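Side-chain contacts in endoribonuclease (Porcine reproductive and respiratory syndrome virus, PDB 5DA1), which is a viral endoribonuclease and beta interferon antagonist whose two functions depend on dimerization, and probably degrades polyuridine tracts to keep host double-stranded RNA sensors silent: residues F15-S18 with F24-L27; E187-P192 with R197-M202. One frame throughout, in Å; residues are numbered along the deposited sequence.

Contact 1: F15-S18 with F24-L27; sequences FYFS and FAKL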
loop_
_atom_site.group_PDB
_atom_site.type_symbol
_atom_site.label_atom_id
_atom_site.label_comp_id
_atom_site.label_asym_id
_atom_site.label_seq_id
_atom_site.Cartn_x
_atom_site.Cartn_y
_atom_site.Cartn_z
ATOM N N PHE A 15 -13.660 -4.416 21.526
ATOM C CA PHE A 15 -12.995 -5.614 21.992
ATOM C C PHE A 15 -11.611 -5.853 21.452
ATOM O O PHE A 15 -11.443 -5.994 20.245
ATOM C CB PHE A 15 -13.887 -6.807 21.740
ATOM C CG PHE A 15 -15.160 -6.767 22.541
ATOM C CD1 PHE A 15 -16.188 -5.879 22.206
ATOM C CD2 PHE A 15 -15.327 -7.601 23.647
ATOM C CE1 PHE A 15 -17.359 -5.832 22.948
ATOM C CE2 PHE A 15 -16.500 -7.559 24.401
ATOM C CZ PHE A 15 -17.519 -6.662 24.039
ATOM N N TYR A 16 -10.622 -5.906 22.355
ATOM C CA TYR A 16 -9.238 -6.161 21.956
ATOM C C TYR A 16 -8.591 -7.353 22.609
ATOM O O TYR A 16 -7.636 -7.923 22.072
ATOM C CB TYR A 16 -8.355 -4.940 22.163
ATOM C CG TYR A 16 -8.861 -3.697 21.485
ATOM C CD1 TYR A 16 -9.834 -2.908 22.099
ATOM C CD2 TYR A 16 -8.368 -3.292 20.218
ATOM C CE1 TYR A 16 -10.317 -1.735 21.485
ATOM C CE2 TYR A 16 -8.841 -2.104 19.587
ATOM C CZ TYR A 16 -9.816 -1.329 20.237
ATOM O OH TYR A 16 -10.330 -0.163 19.692
ATOM N N PHE A 17 -9.089 -7.746 23.772
ATOM C CA PHE A 17 -8.519 -8.923 24.440
ATOM C C PHE A 17 -9.301 -10.194 24.175
ATOM O O PHE A 17 -10.509 -10.145 23.962
ATOM C CB PHE A 17 -8.476 -8.700 25.934
ATOM C CG PHE A 17 -7.461 -7.705 26.360
ATOM C CD1 PHE A 17 -6.107 -8.019 26.333
ATOM C CD2 PHE A 17 -7.856 -6.455 26.820
ATOM C CE1 PHE A 17 -5.151 -7.091 26.751
ATOM C CE2 PHE A 17 -6.920 -5.528 27.257
ATOM C CZ PHE A 17 -5.560 -5.850 27.215
ATOM N N SER A 18 -8.607 -11.325 24.199
ATOM C CA SER A 18 -9.230 -12.620 24.080
ATOM C C SER A 18 -8.309 -13.568 24.764
ATOM O O SER A 18 -7.098 -13.479 24.571
ATOM C CB SER A 18 -9.344 -13.059 22.609
ATOM O OG SER A 18 -9.612 -14.468 22.487
ATOM N N PHE A 24 -6.307 -11.954 18.260
ATOM C CA PHE A 24 -6.406 -10.867 19.203
ATOM C C PHE A 24 -5.246 -10.856 20.190
ATOM O O PHE A 24 -4.357 -11.720 20.166
ATOM C CB PHE A 24 -7.772 -10.877 19.905
ATOM C CG PHE A 24 -8.930 -10.629 18.971
ATOM C CD1 PHE A 24 -9.258 -9.336 18.578
ATOM C CD2 PHE A 24 -9.698 -11.696 18.484
ATOM C CE1 PHE A 24 -10.315 -9.092 17.702
ATOM C CE2 PHE A 24 -10.788 -11.479 17.605
ATOM C CZ PHE A 24 -11.090 -10.170 17.204
ATOM N N ALA A 25 -5.252 -9.846 21.040
ATOM C CA ALA A 25 -4.288 -9.745 22.137
ATOM C C ALA A 25 -4.552 -10.756 23.265
ATOM O O ALA A 25 -5.616 -10.726 23.893
ATOM C CB ALA A 25 -4.298 -8.335 22.688
ATOM N N LYS A 26 -3.573 -11.626 23.509
ATOM C CA LYS A 26 -3.606 -12.604 24.599
ATOM C C LYS A 26 -3.880 -11.911 25.925
ATOM O O LYS A 26 -3.266 -10.899 26.249
ATOM C CB LYS A 26 -2.275 -13.362 24.672
ATOM C CG LYS A 26 -2.234 -14.581 25.577
ATOM C CD LYS A 26 -3.365 -15.540 25.254
ATOM C CE LYS A 26 -2.883 -16.989 25.125
ATOM N NZ LYS A 26 -3.044 -17.772 26.381
ATOM N N LEU A 27 -4.844 -12.439 26.666
ATOM C CA LEU A 27 -5.128 -11.993 28.018
ATOM C C LEU A 27 -5.197 -13.244 28.873
ATOM O O LEU A 27 -5.859 -14.236 28.485
ATOM C CB LEU A 27 -6.460 -11.252 28.080
ATOM C CG LEU A 27 -6.890 -10.767 29.470
ATOM C CD1 LEU A 27 -6.225 -9.455 29.804
ATOM C CD2 LEU A 27 -8.389 -10.608 29.558
#
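Leu27 lays its CD1 methyl over one face of the Phe17 ring, 4.0 Å from the ring centroid to CD1 and 22° off the normal, a CH-pi contact displaced toward the rim. The two side chains cross at about a right angle. In Leu27, CG anti to the backbone N (chi1 178°) carries that methyl over the ring. Leu27 CB itself lies 3.7 Å from Phe17 CD1. At the ring edge lie the carbonyl oxygens of Ala25 and Lys26, while the Ala25 methyl sits beside CD1 on the same side of the sheet. The backbones form a short, weakly bonded parallel pairing of 17-18 with 25-26 within the N-terminal domain of NSP11. Around the Phe17-Ala25 bridge, Ala25 N donates to Tyr16 O and Ser18 N to Ala25 O (3.1 Å). Farther along, Leu27 N reaches Ser18 O at 3.2 Å, the donor standing well above the carbonyl plane. Phe24 meets Ser18 CB to CB at 3.8 Å, its ring oblique to the Phe15 and Tyr16 carbonyls. Ser18 OG hydrogen-bonds Leu21 N and Asp20 OD1. Strand 37-39 receives Phe17 and Leu27 on Val37, and Phe24 on Val38, which also bonds the Phe17 backbone.

Contact 2: E187-P192 with R197-M202; sequences EAYLHP and RCWKVM
Both faces of the Trp199 indole are occupied: Tyr189 drives its CD1 edge against one, and the aliphatic CG of Arg197 lies over the other, near its rim. The tyrosine and the five-membered ring form an edge-to-face, T-shaped pair, with centroids 4.8 Å apart and planes at 72°. Tyr189 CD1 lies 3.4 Å from Trp199 CG, toward the rim of the indole, and Trp199 CD2 falls in the plane of the phenol ring at its edge. A second contact on the same indole face comes from Tyr189 CB, which makes a CH-pi interaction 4.1 Å from the centroid of the five-membered ring. On the far side, the Arg197 guanidinium folds back so that Trp199 CZ3 stands over its centre. One face of the phenol is partly overlain by the Ala188 methyl, near the rim.

Both aromatic groups have CG anti to the carbonyl carbon; for Tyr189, a chi1 of -56° sets the CD1-CE1 edge along the face of the five-membered ring, with the hydroxyl end reaching Val201. There Val201 CG2 approaches Tyr189 CZ at 4.0 Å, while Val201 CG1 lies 3.8 Å from Tyr189 OH. The phenol touches both Trp199 and Val201, which are two residues apart on one strand.

This packing brings the loop of 187-192 against an outermost strand, within this chain, of an antiparallel three-stranded sheet in the EndoU-family part of NSP11. Strand 197-203 pairs with 206-213, whose Leu210 also touches Tyr189 and whose Val212 touches Trp199; Val201 reaches Val102, and on the loop side Leu190 packs on Leu127.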
loop_
_atom_site.group_PDB
_atom_site.type_symbol
_atom_site.label_atom_id
_atom_site.label_comp_id
_atom_site.label_asym_id
_atom_site.label_seq_id
_atom_site.Cartn_x
_atom_site.Cartn_y
_atom_site.Cartn_z
ATOM N N GLU A 187 -26.088 -1.459 -3.281
ATOM C CA GLU A 187 -27.015 -1.059 -4.340
ATOM C C GLU A 187 -28.072 -0.105 -3.845
ATOM O O GLU A 187 -28.344 0.906 -4.476
ATOM C CB GLU A 187 -27.682 -2.261 -4.965
ATOM C CG GLU A 187 -27.599 -2.250 -6.479
ATOM C CD GLU A 187 -27.211 -3.629 -7.015
ATOM O OE1 GLU A 187 -27.791 -4.657 -6.556
ATOM O OE2 GLU A 187 -26.309 -3.676 -7.886
ATOM N N ALA A 188 -28.642 -0.424 -2.695
ATOM C CA ALA A 188 -29.567 0.472 -2.007
ATOM C C ALA A 188 -29.171 1.949 -2.083
ATOM O O ALA A 188 -30.042 2.815 -2.053
ATOM C CB ALA A 188 -29.727 0.037 -0.523
ATOM N N TYR A 189 -27.869 2.235 -2.184
ATOM C CA TYR A 189 -27.358 3.602 -2.046
ATOM C C TYR A 189 -26.926 4.278 -3.350
ATOM O O TYR A 189 -26.540 5.451 -3.362
ATOM C CB TYR A 189 -26.154 3.589 -1.132
ATOM C CG TYR A 189 -26.370 2.993 0.226
ATOM C CD1 TYR A 189 -26.898 3.769 1.274
ATOM C CD2 TYR A 189 -26.007 1.670 0.497
ATOM C CE1 TYR A 189 -27.070 3.246 2.557
ATOM C CE2 TYR A 189 -26.182 1.131 1.791
ATOM C CZ TYR A 189 -26.711 1.930 2.814
ATOM O OH TYR A 189 -26.893 1.418 4.085
ATOM N N LEU A 190 -26.969 3.545 -4.447
ATOM C CA LEU A 190 -26.302 4.014 -5.646
ATOM C C LEU A 190 -27.224 4.779 -6.582
ATOM O O LEU A 190 -26.788 5.296 -7.616
ATOM C CB LEU A 190 -25.599 2.843 -6.353
ATOM C CG LEU A 190 -24.506 2.122 -5.522
ATOM C CD1 LEU A 190 -23.721 1.165 -6.361
ATOM C CD2 LEU A 190 -23.554 3.086 -4.802
ATOM N N HIS A 191 -28.493 4.886 -6.197
ATOM C CA HIS A 191 -29.516 5.404 -7.092
ATOM C C HIS A 191 -30.451 6.331 -6.350
ATOM O O HIS A 191 -31.559 5.934 -5.970
ATOM C CB HIS A 191 -30.271 4.241 -7.722
ATOM C CG HIS A 191 -29.371 3.147 -8.186
ATOM N ND1 HIS A 191 -28.469 3.318 -9.216
ATOM C CD2 HIS A 191 -29.190 1.883 -7.730
ATOM C CE1 HIS A 191 -27.784 2.199 -9.392
ATOM N NE2 HIS A 191 -28.202 1.311 -8.504
ATOM N N PRO A 192 -29.984 7.565 -6.103
ATOM C CA PRO A 192 -30.810 8.641 -5.537
ATOM C C PRO A 192 -31.291 9.616 -6.621
ATOM O O PRO A 192 -30.834 9.545 -7.781
ATOM C CB PRO A 192 -29.842 9.354 -4.591
ATOM C CG PRO A 192 -28.486 9.187 -5.267
ATOM C CD PRO A 192 -28.561 7.955 -6.169
ATOM N N ARG A 197 -25.546 12.778 -2.406
ATOM C CA ARG A 197 -26.128 12.417 -1.114
ATOM C C ARG A 197 -25.073 11.787 -0.196
ATOM O O ARG A 197 -24.148 11.125 -0.671
ATOM C CB ARG A 197 -27.332 11.489 -1.319
ATOM C CG ARG A 197 -27.575 10.493 -0.211
ATOM C CD ARG A 197 -28.311 11.078 0.983
ATOM N NE ARG A 197 -29.738 10.751 0.956
ATOM C CZ ARG A 197 -30.483 10.539 2.044
ATOM N NH1 ARG A 197 -29.941 10.599 3.259
ATOM N NH2 ARG A 197 -31.771 10.254 1.923
ATOM N N CYS A 198 -25.216 12.017 1.110
ATOM C CA CYS A 198 -24.345 11.401 2.096
ATOM C C CYS A 198 -25.075 10.478 2.986
ATOM O O CYS A 198 -25.888 10.895 3.803
ATOM C CB CYS A 198 -23.705 12.427 2.981
ATOM S SG CYS A 198 -22.521 13.260 2.059
ATOM N N TRP A 199 -24.730 9.216 2.873
ATOM C CA TRP A 199 -25.312 8.238 3.714
ATOM C C TRP A 199 -24.524 8.050 4.992
ATOM O O TRP A 199 -23.322 8.282 5.050
ATOM C CB TRP A 199 -25.371 6.959 2.941
ATOM C CG TRP A 199 -26.191 7.096 1.695
ATOM C CD1 TRP A 199 -25.735 7.226 0.406
ATOM C CD2 TRP A 199 -27.609 7.106 1.620
ATOM N NE1 TRP A 199 -26.789 7.295 -0.465
ATOM C CE2 TRP A 199 -27.955 7.226 0.252
ATOM C CE3 TRP A 199 -28.624 7.006 2.575
ATOM C CZ2 TRP A 199 -29.275 7.260 -0.186
ATOM C CZ3 TRP A 199 -29.938 7.037 2.145
ATOM C CH2 TRP A 199 -30.254 7.164 0.767
ATOM N N LYS A 200 -25.224 7.653 6.036
ATOM C CA LYS A 200 -24.574 7.078 7.174
ATOM C C LYS A 200 -24.745 5.584 7.035
ATOM O O LYS A 200 -25.835 5.105 6.756
ATOM C CB LYS A 200 -25.169 7.622 8.459
ATOM C CG LYS A 200 -24.764 9.067 8.649
ATOM C CD LYS A 200 -25.050 9.527 10.045
ATOM C CE LYS A 200 -23.976 10.523 10.505
ATOM N NZ LYS A 200 -24.038 10.740 12.001
ATOM N N VAL A 201 -23.636 4.860 7.158
ATOM C CA VAL A 201 -23.618 3.415 6.973
ATOM C C VAL A 201 -22.804 2.772 8.087
ATOM O O VAL A 201 -21.813 3.324 8.545
ATOM C CB VAL A 201 -23.007 3.003 5.620
ATOM C CG1 VAL A 201 -23.270 1.559 5.352
ATOM C CG2 VAL A 201 -23.577 3.823 4.494
ATOM N N MET A 202 -23.260 1.610 8.530
ATOM C CA MET A 202 -22.530 0.807 9.468
ATOM C C MET A 202 -21.795 -0.246 8.667
ATOM O O MET A 202 -22.422 -1.043 7.961
ATOM C CB MET A 202 -23.479 0.155 10.467
ATOM C CG MET A 202 -24.058 1.123 11.481
ATOM S SD MET A 202 -22.882 1.548 12.800
ATOM C CE MET A 202 -22.516 -0.060 13.444
#

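How the contacts relate
Parallel backbone bonding and side-chain packing together join the two segments of contact 1, whereas contact 2 is made by aromatic and aliphatic packing, with no clear hydrogen bond between its segments. They follow each other in sequence, contact 1 in the N-terminal domain and contact 2 in the EndoU-family region, and lie on opposite sides of the chain's centre. Their centres are 34 Å apart and their nearest atoms about 12 Å, so they do not touch. Both also lie away from the predicted active-site residues His129, His144 and Lys173, and neither is touched by the second chain of the assembly.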